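Local atomic coordinates of CMP-sialic acid transporter 1 (Zea mays, PDB entry 6I1R), a protein that probably carries CMP-sialic acid from the cytoplasm into the Golgi as an antiporter that exchanges it for CMP, and is captured here facing outward with CMP bound. Residues S49-L53 / S190-V196; L107-T111 / I132-A136. The protein carries 5 engineered substitutions. One frame throughout, in Å; residues are numbered along the deposited sequence.

Interaction 1. Residues S49-L53 / S190-V196; sequences SGFFL and SLYWQNV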
ATOM      1  N   SER B  49     -20.912   1.720 -22.586  1.00 68.74           N
ATOM      2  CA  SER B  49     -22.374   1.670 -22.590  1.00 70.75           C
ATOM      3  C   SER B  49     -22.921   2.672 -23.615  1.00 72.11           C
ATOM      4  O   SER B  49     -23.770   2.328 -24.440  1.00 74.31           O
ATOM      5  CB  SER B  49     -22.929   1.922 -21.213  1.00 70.88           C
ATOM      6  OG  SER B  49     -22.501   0.914 -20.309  1.00 70.22           O
ATOM      7  N   GLY B  50     -22.411   3.900 -23.558  1.00 72.50           N
ATOM      8  CA  GLY B  50     -22.759   4.937 -24.526  1.00 72.91           C
ATOM      9  C   GLY B  50     -22.538   4.476 -25.958  1.00 72.68           C
ATOM     10  O   GLY B  50     -23.370   4.731 -26.830  1.00 72.03           O
ATOM     11  N   PHE B  51     -21.423   3.790 -26.198  1.00 73.35           N
ATOM     12  CA  PHE B  51     -21.129   3.260 -27.528  1.00 73.18           C
ATOM     13  C   PHE B  51     -22.249   2.311 -27.966  1.00 71.31           C
ATOM     14  O   PHE B  51     -22.791   2.459 -29.058  1.00 73.71           O
ATOM     15  CB  PHE B  51     -19.782   2.533 -27.561  1.00 74.67           C
ATOM     16  CG  PHE B  51     -19.513   1.803 -28.852  1.00 76.66           C
ATOM     17  CD1 PHE B  51     -18.987   2.469 -29.949  1.00 77.45           C
ATOM     18  CD2 PHE B  51     -19.808   0.453 -28.981  1.00 77.95           C
ATOM     19  CE1 PHE B  51     -18.750   1.800 -31.140  1.00 77.96           C
ATOM     20  CE2 PHE B  51     -19.574  -0.214 -30.174  1.00 78.33           C
ATOM     21  CZ  PHE B  51     -19.044   0.460 -31.251  1.00 78.07           C
ATOM     22  N   PHE B  52     -22.584   1.346 -27.114  1.00 69.11           N
ATOM     23  CA  PHE B  52     -23.602   0.353 -27.454  1.00 67.41           C
ATOM     24  C   PHE B  52     -24.983   1.015 -27.534  1.00 64.60           C
ATOM     25  O   PHE B  52     -25.815   0.574 -28.320  1.00 63.44           O
ATOM     26  CB  PHE B  52     -23.608  -0.809 -26.456  1.00 68.59           C
ATOM     27  CG  PHE B  52     -22.414  -1.727 -26.526  1.00 69.57           C
ATOM     28  CD1 PHE B  52     -21.843  -2.074 -27.743  1.00 70.94           C
ATOM     29  CD2 PHE B  52     -21.875  -2.273 -25.371  1.00 71.57           C
ATOM     30  CE1 PHE B  52     -20.748  -2.923 -27.798  1.00 72.13           C
ATOM     31  CE2 PHE B  52     -20.781  -3.125 -25.428  1.00 72.00           C
ATOM     32  CZ  PHE B  52     -20.220  -3.448 -26.642  1.00 71.91           C
ATOM     33  N   LEU B  53     -25.231   2.056 -26.741  1.00 64.15           N
ATOM     34  CA  LEU B  53     -26.501   2.781 -26.841  1.00 65.28           C
ATOM     35  C   LEU B  53     -26.604   3.428 -28.229  1.00 65.73           C
ATOM     36  O   LEU B  53     -27.606   3.257 -28.920  1.00 64.02           O
ATOM     37  CB  LEU B  53     -26.592   3.829 -25.726  1.00 64.53           C
ATOM     38  CG  LEU B  53     -27.900   4.618 -25.663  1.00 63.70           C
ATOM     39  CD1 LEU B  53     -29.101   3.687 -25.578  1.00 63.51           C
ATOM     40  CD2 LEU B  53     -27.891   5.586 -24.490  1.00 63.80           C
ATOM     41  N   SER B 190     -33.688   0.387 -22.023  1.00 72.25           N
ATOM     42  CA  SER B 190     -32.513  -0.273 -22.588  1.00 70.97           C
ATOM     43  C   SER B 190     -31.421  -0.404 -21.520  1.00 69.25           C
ATOM     44  O   SER B 190     -31.152   0.541 -20.780  1.00 68.29           O
ATOM     45  CB  SER B 190     -32.002   0.479 -23.792  1.00 70.95           C
ATOM     46  OG  SER B 190     -30.914  -0.207 -24.394  1.00 71.05           O
ATOM     47  N   LEU B 191     -30.784  -1.571 -21.472  1.00 69.56           N
ATOM     48  CA  LEU B 191     -29.680  -1.822 -20.542  1.00 70.15           C
ATOM     49  C   LEU B 191     -28.610  -0.733 -20.703  1.00 70.28           C
ATOM     50  O   LEU B 191     -28.071  -0.231 -19.716  1.00 69.40           O
ATOM     51  CB  LEU B 191     -29.095  -3.212 -20.822  1.00 70.21           C
ATOM     52  CG  LEU B 191     -27.918  -3.632 -19.941  1.00 70.71           C
ATOM     53  CD1 LEU B 191     -28.308  -3.632 -18.470  1.00 71.87           C
ATOM     54  CD2 LEU B 191     -27.391  -5.000 -20.348  1.00 70.93           C
ATOM     55  N   TYR B 192     -28.333  -0.367 -21.952  1.00 69.90           N
ATOM     56  CA  TYR B 192     -27.235   0.539 -22.277  1.00 70.17           C
ATOM     57  C   TYR B 192     -27.583   1.977 -21.867  1.00 69.17           C
ATOM     58  O   TYR B 192     -26.684   2.754 -21.554  1.00 68.92           O
ATOM     59  CB  TYR B 192     -26.895   0.444 -23.767  1.00 70.57           C
ATOM     60  CG  TYR B 192     -26.610  -0.954 -24.258  1.00 70.47           C
ATOM     61  CD1 TYR B 192     -25.656  -1.747 -23.640  1.00 70.27           C
ATOM     62  CD2 TYR B 192     -27.292  -1.488 -25.340  1.00 70.87           C
ATOM     63  CE1 TYR B 192     -25.387  -3.032 -24.081  1.00 70.70           C
ATOM     64  CE2 TYR B 192     -27.035  -2.771 -25.795  1.00 71.39           C
ATOM     65  CZ  TYR B 192     -26.079  -3.548 -25.163  1.00 71.51           C
ATOM     66  OH  TYR B 192     -25.818  -4.814 -25.602  1.00 72.94           O
ATOM     67  N   TRP B 193     -28.867   2.333 -21.873  1.00 68.34           N
ATOM     68  CA  TRP B 193     -29.296   3.669 -21.428  1.00 67.50           C
ATOM     69  C   TRP B 193     -29.332   3.724 -19.895  1.00 67.36           C
ATOM     70  O   TRP B 193     -29.061   4.772 -19.304  1.00 68.69           O
ATOM     71  CB  TRP B 193     -30.647   4.050 -22.051  1.00 66.52           C
ATOM     72  CG  TRP B 193     -31.313   5.231 -21.411  1.00 65.96           C
ATOM     73  CD1 TRP B 193     -32.529   5.244 -20.790  1.00 65.62           C
ATOM     74  CD2 TRP B 193     -30.801   6.574 -21.314  1.00 66.38           C
ATOM     75  NE1 TRP B 193     -32.813   6.498 -20.323  1.00 65.23           N
ATOM     76  CE2 TRP B 193     -31.771   7.335 -20.625  1.00 65.55           C
ATOM     77  CE3 TRP B 193     -29.627   7.207 -21.740  1.00 66.74           C
ATOM     78  CZ2 TRP B 193     -31.598   8.693 -20.357  1.00 65.65           C
ATOM     79  CZ3 TRP B 193     -29.457   8.548 -21.474  1.00 65.99           C
ATOM     80  CH2 TRP B 193     -30.431   9.279 -20.791  1.00 66.08           C
ATOM     81  N   GLN B 194     -29.668   2.606 -19.258  1.00 65.69           N
ATOM     82  CA  GLN B 194     -29.671   2.532 -17.796  1.00 64.10           C
ATOM     83  C   GLN B 194     -28.224   2.634 -17.295  1.00 64.15           C
ATOM     84  O   GLN B 194     -27.932   3.390 -16.362  1.00 65.29           O
ATOM     85  CB  GLN B 194     -30.381   1.258 -17.334  1.00 62.53           C
ATOM     86  CG  GLN B 194     -31.876   1.266 -17.634  1.00 61.96           C
ATOM     87  CD  GLN B 194     -32.575  -0.012 -17.239  1.00 61.74           C
ATOM     88  OE1 GLN B 194     -32.099  -1.113 -17.503  1.00 60.41           O
ATOM     89  NE2 GLN B 194     -33.735   0.127 -16.616  1.00 62.21           N
ATOM     90  N   ASN B 195     -27.325   1.896 -17.940  1.00 62.59           N
ATOM     91  CA  ASN B 195     -25.894   1.983 -17.656  1.00 61.37           C
ATOM     92  C   ASN B 195     -25.413   3.431 -17.812  1.00 61.07           C
ATOM     93  O   ASN B 195     -24.722   3.947 -16.938  1.00 60.80           O
ATOM     94  CB  ASN B 195     -25.074   1.066 -18.568  1.00 61.68           C
ATOM     95  CG  ASN B 195     -25.254  -0.406 -18.266  1.00 61.71           C
ATOM     96  OD1 ASN B 195     -25.857  -0.771 -17.260  1.00 63.82           O
ATOM     97  ND2 ASN B 195     -24.735  -1.259 -19.133  1.00 60.12           N
ATOM     98  N   VAL B 196     -25.780   4.076 -18.920  1.00 61.50           N
ATOM     99  CA  VAL B 196     -25.255   5.415 -19.241  1.00 60.88           C
ATOM    100  C   VAL B 196     -25.606   6.388 -18.107  1.00 60.07           C
ATOM    101  O   VAL B 196     -24.763   7.190 -17.713  1.00 58.97           O
ATOM    102  CB  VAL B 196     -25.757   5.919 -20.610  1.00 60.77           C
ATOM    103  CG1 VAL B 196     -25.649   7.433 -20.743  1.00 61.34           C
ATOM    104  CG2 VAL B 196     -25.030   5.237 -21.760  1.00 60.89           C
TER
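Ser49 and Tyr192 are the closest CA pair of segments 49-53 and 190-196, 5.0 Å apart, and the local axes approach to 8.2 Å, their directions 144° apart. Small groups fill the tight part of the contact. Buried Ser49 lays its CB and OG against CB of buried Asn195, while the Val196 methyl CG2 sits 3.4 Å from the backbone N of Gly50. Polar bonding across this seam is slight: Asn195 ND2 reaches Ser49 OG at 3.3 Å in a weak hydrogen bond. The stronger partners lie beyond it: Ser49 OG also bonds Lys45 O, and Asn195 OD1 bonds Ser251 OG on helix 234-256. On the Val196 side Leu53 adds apolar packing, with CD2 meeting CE3 at the edge of the Trp193 ring at 3.6 Å. At partly exposed Phe52 and Tyr192 only the ring pair is loose. With CG anti to its carbonyl carbon (chi1 -54°), Tyr192 offers one ring face to Phe52 CB, which stands 3.5 Å from the ring centroid as a close CH-pi contact. The Phe52 ring itself is oblique to it, planes at 48° and centroids 5.4 Å apart, and leads away. An alanine in place of Tyr192 would keep the CB packing on Leu53 but would probably leave Phe52 CB without its aromatic face. The arrangement is a close, oblique crossing of membrane helices running in broadly opposite directions within the nucleotide-sugar transporter fold; the CMP pocket draws residues from earlier in 37-59 (Pro38, Glu42, Lys45) and later in 191-216 (Gly202 to Trp209).

Interaction 2. Residues L107-T111 / I132-A136; sequences LKIVT and IVLLA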
ATOM      1  N   LEU B 107     -20.703 -10.745   5.432  1.00 67.92           N
ATOM      2  CA  LEU B 107     -22.018 -10.401   5.971  1.00 68.02           C
ATOM      3  C   LEU B 107     -22.892  -9.789   4.866  1.00 67.91           C
ATOM      4  O   LEU B 107     -24.118  -9.779   4.983  1.00 66.52           O
ATOM      5  CB  LEU B 107     -21.853  -9.435   7.152  1.00 68.56           C
ATOM      6  CG  LEU B 107     -22.805  -9.676   8.323  1.00 69.57           C
ATOM      7  CD1 LEU B 107     -22.300 -10.809   9.203  1.00 69.59           C
ATOM      8  CD2 LEU B 107     -22.995  -8.410   9.143  1.00 69.87           C
ATOM      9  N   LYS B 108     -22.275  -9.282   3.800  1.00 69.63           N
ATOM     10  CA  LYS B 108     -23.034  -8.718   2.672  1.00 71.17           C
ATOM     11  C   LYS B 108     -23.936  -9.794   2.054  1.00 70.63           C
ATOM     12  O   LYS B 108     -24.967  -9.471   1.469  1.00 69.21           O
ATOM     13  CB  LYS B 108     -22.111  -8.130   1.601  1.00 73.82           C
ATOM     14  CG  LYS B 108     -20.987  -9.038   1.136  1.00 76.08           C
ATOM     15  CD  LYS B 108     -20.243  -8.491  -0.041  1.00 77.99           C
ATOM     16  CE  LYS B 108     -19.902  -9.580  -1.026  1.00 79.13           C
ATOM     17  NZ  LYS B 108     -19.097  -9.072  -2.162  1.00 79.97           N
ATOM     18  N   ILE B 109     -23.536 -11.057   2.172  1.00 70.37           N
ATOM     19  CA  ILE B 109     -24.311 -12.172   1.628  1.00 69.94           C
ATOM     20  C   ILE B 109     -25.665 -12.251   2.349  1.00 67.85           C
ATOM     21  O   ILE B 109     -26.694 -12.457   1.702  1.00 66.75           O
ATOM     22  CB  ILE B 109     -23.515 -13.492   1.719  1.00 71.15           C
ATOM     23  CG1 ILE B 109     -22.274 -13.464   0.823  1.00 72.37           C
ATOM     24  CG2 ILE B 109     -24.401 -14.690   1.404  1.00 71.06           C
ATOM     25  CD1 ILE B 109     -21.214 -14.476   1.195  1.00 73.26           C
ATOM     26  N   VAL B 110     -25.670 -12.080   3.671  1.00 66.68           N
ATOM     27  CA  VAL B 110     -26.919 -12.174   4.447  1.00 66.15           C
ATOM     28  C   VAL B 110     -27.686 -10.847   4.354  1.00 63.95           C
ATOM     29  O   VAL B 110     -28.918 -10.858   4.326  1.00 63.08           O
ATOM     30  CB  VAL B 110     -26.679 -12.601   5.911  1.00 66.07           C
ATOM     31  CG1 VAL B 110     -26.011 -13.965   5.993  1.00 65.63           C
ATOM     32  CG2 VAL B 110     -25.889 -11.578   6.716  1.00 66.82           C
ATOM     33  N   THR B 111     -26.978  -9.718   4.297  1.00 62.61           N
ATOM     34  CA  THR B 111     -27.640  -8.413   4.186  1.00 62.50           C
ATOM     35  C   THR B 111     -28.279  -8.262   2.799  1.00 63.57           C
ATOM     36  O   THR B 111     -29.359  -7.677   2.702  1.00 64.25           O
ATOM     37  CB  THR B 111     -26.690  -7.249   4.492  1.00 63.02           C
ATOM     38  OG1 THR B 111     -25.496  -7.427   3.735  1.00 62.68           O
ATOM     39  CG2 THR B 111     -26.351  -7.132   5.962  1.00 63.07           C
ATOM     40  N   ILE B 132     -28.374 -19.314   1.550  1.00 64.87           N
ATOM     41  CA  ILE B 132     -27.769 -17.977   1.638  1.00 63.72           C
ATOM     42  C   ILE B 132     -26.832 -17.954   2.852  1.00 62.81           C
ATOM     43  O   ILE B 132     -25.676 -17.545   2.744  1.00 60.43           O
ATOM     44  CB  ILE B 132     -28.833 -16.858   1.725  1.00 63.23           C
ATOM     45  CG1 ILE B 132     -29.873 -16.929   0.601  1.00 63.05           C
ATOM     46  CG2 ILE B 132     -28.170 -15.488   1.770  1.00 63.60           C
ATOM     47  CD1 ILE B 132     -29.293 -16.963  -0.794  1.00 62.79           C
ATOM     48  N   VAL B 133     -27.337 -18.415   3.994  1.00 63.47           N
ATOM     49  CA  VAL B 133     -26.547 -18.456   5.223  1.00 63.71           C
ATOM     50  C   VAL B 133     -25.333 -19.364   4.994  1.00 63.09           C
ATOM     51  O   VAL B 133     -24.199 -18.963   5.255  1.00 62.21           O
ATOM     52  CB  VAL B 133     -27.385 -18.921   6.432  1.00 64.83           C
ATOM     53  CG1 VAL B 133     -26.518 -19.179   7.657  1.00 65.65           C
ATOM     54  CG2 VAL B 133     -28.490 -17.928   6.769  1.00 65.32           C
ATOM     55  N   LEU B 134     -25.568 -20.570   4.485  1.00 63.47           N
ATOM     56  CA  LEU B 134     -24.470 -21.515   4.266  1.00 63.77           C
ATOM     57  C   LEU B 134     -23.374 -20.871   3.413  1.00 63.76           C
ATOM     58  O   LEU B 134     -22.195 -21.104   3.668  1.00 66.37           O
ATOM     59  CB  LEU B 134     -24.983 -22.789   3.591  1.00 63.97           C
ATOM     60  CG  LEU B 134     -25.298 -23.953   4.527  1.00 63.41           C
ATOM     61  CD1 LEU B 134     -25.848 -25.119   3.731  1.00 62.58           C
ATOM     62  CD2 LEU B 134     -24.071 -24.383   5.319  1.00 63.77           C
ATOM     63  N   LEU B 135     -23.760 -20.079   2.414  1.00 63.07           N
ATOM     64  CA  LEU B 135     -22.781 -19.429   1.539  1.00 62.82           C
ATOM     65  C   LEU B 135     -21.893 -18.494   2.367  1.00 63.51           C
ATOM     66  O   LEU B 135     -20.667 -18.542   2.259  1.00 65.89           O
ATOM     67  CB  LEU B 135     -23.506 -18.658   0.431  1.00 61.68           C
ATOM     68  CG  LEU B 135     -22.604 -18.052  -0.644  1.00 62.07           C
ATOM     69  CD1 LEU B 135     -21.946 -19.139  -1.481  1.00 62.20           C
ATOM     70  CD2 LEU B 135     -23.382 -17.095  -1.532  1.00 62.94           C
ATOM     71  N   ALA B 136     -22.522 -17.651   3.182  1.00 64.15           N
ATOM     72  CA  ALA B 136     -21.803 -16.710   4.038  1.00 64.72           C
ATOM     73  C   ALA B 136     -20.896 -17.471   5.012  1.00 64.95           C
ATOM     74  O   ALA B 136     -19.751 -17.081   5.229  1.00 65.07           O
ATOM     75  CB  ALA B 136     -22.785 -15.833   4.777  1.00 65.38           C
TER
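Ile109 and Ala136 bring their CA atoms to 5.7 Å, and one residue further along the first segment the CA of Val110 is nearest that of Val133, at 6.3 Å. The pairing advances along 107-111 while it steps back along 132-136, so the two backbones run in opposing directions. No hydrogen bond crosses between them, and the contact is made by aliphatic branches. Ile109 carries most of it. With CG1 anti to the carbonyl carbon (chi1 -66°), its CG2 is sent anti to the backbone N and points at the second helix, 3.4 Å from Ile132 O. Ile132 answers with the same branch, its own CG2 lying 3.4 Å from Ile109 O, so each methyl rests near the other's carbonyl oxygen and the two side chains cross obliquely. Those oxygens are not left to the methyls alone, for Ile132 O accepts a bond from Ala136 N, and Thr112 OG1 lies within bonding reach of both Ile109 O and Lys108 O. Helices 108-118 and 126-143 follow one another in the chain, joined by a short connection, and form an antiparallel helical hairpin within this all-helical transporter of the DMT clan. On the Ala136 side, the small methyl admits two neighbours: Ile109 CG2 and Val110 CG1 each stand 3.9 Å from Ala136 CB. The longer arm of Ile109 passes alongside, placing CD1 3.7 Å from Ala136 CA. Leu135 adds one more apolar touch, its CD2 against Ile109 CG2 at 3.9 Å. Helix 259-279 packs against Ile109 and Leu135, with Ser267 touching both.

How the interactions relate
Interactions 1 and 2 lie on opposite sides of the chain's centre, their own centres 31 Å apart and their nearest atoms about 19 Å apart, and they share no helix. Interaction 1 joins segments 137 residues apart in sequence, whereas interaction 2 closes a local hairpin lying between those two in the chain. Their chemistry follows their setting. The 107-111/132-136 contact is the more buried, with four of five touching residues buried, and is wholly aliphatic across the interface. The 49-53/190-196 contact, only partly buried, mixes aromatic rings with a weak polar bond, and its Asn195 side chain lies about 11 Å from the bound CMP.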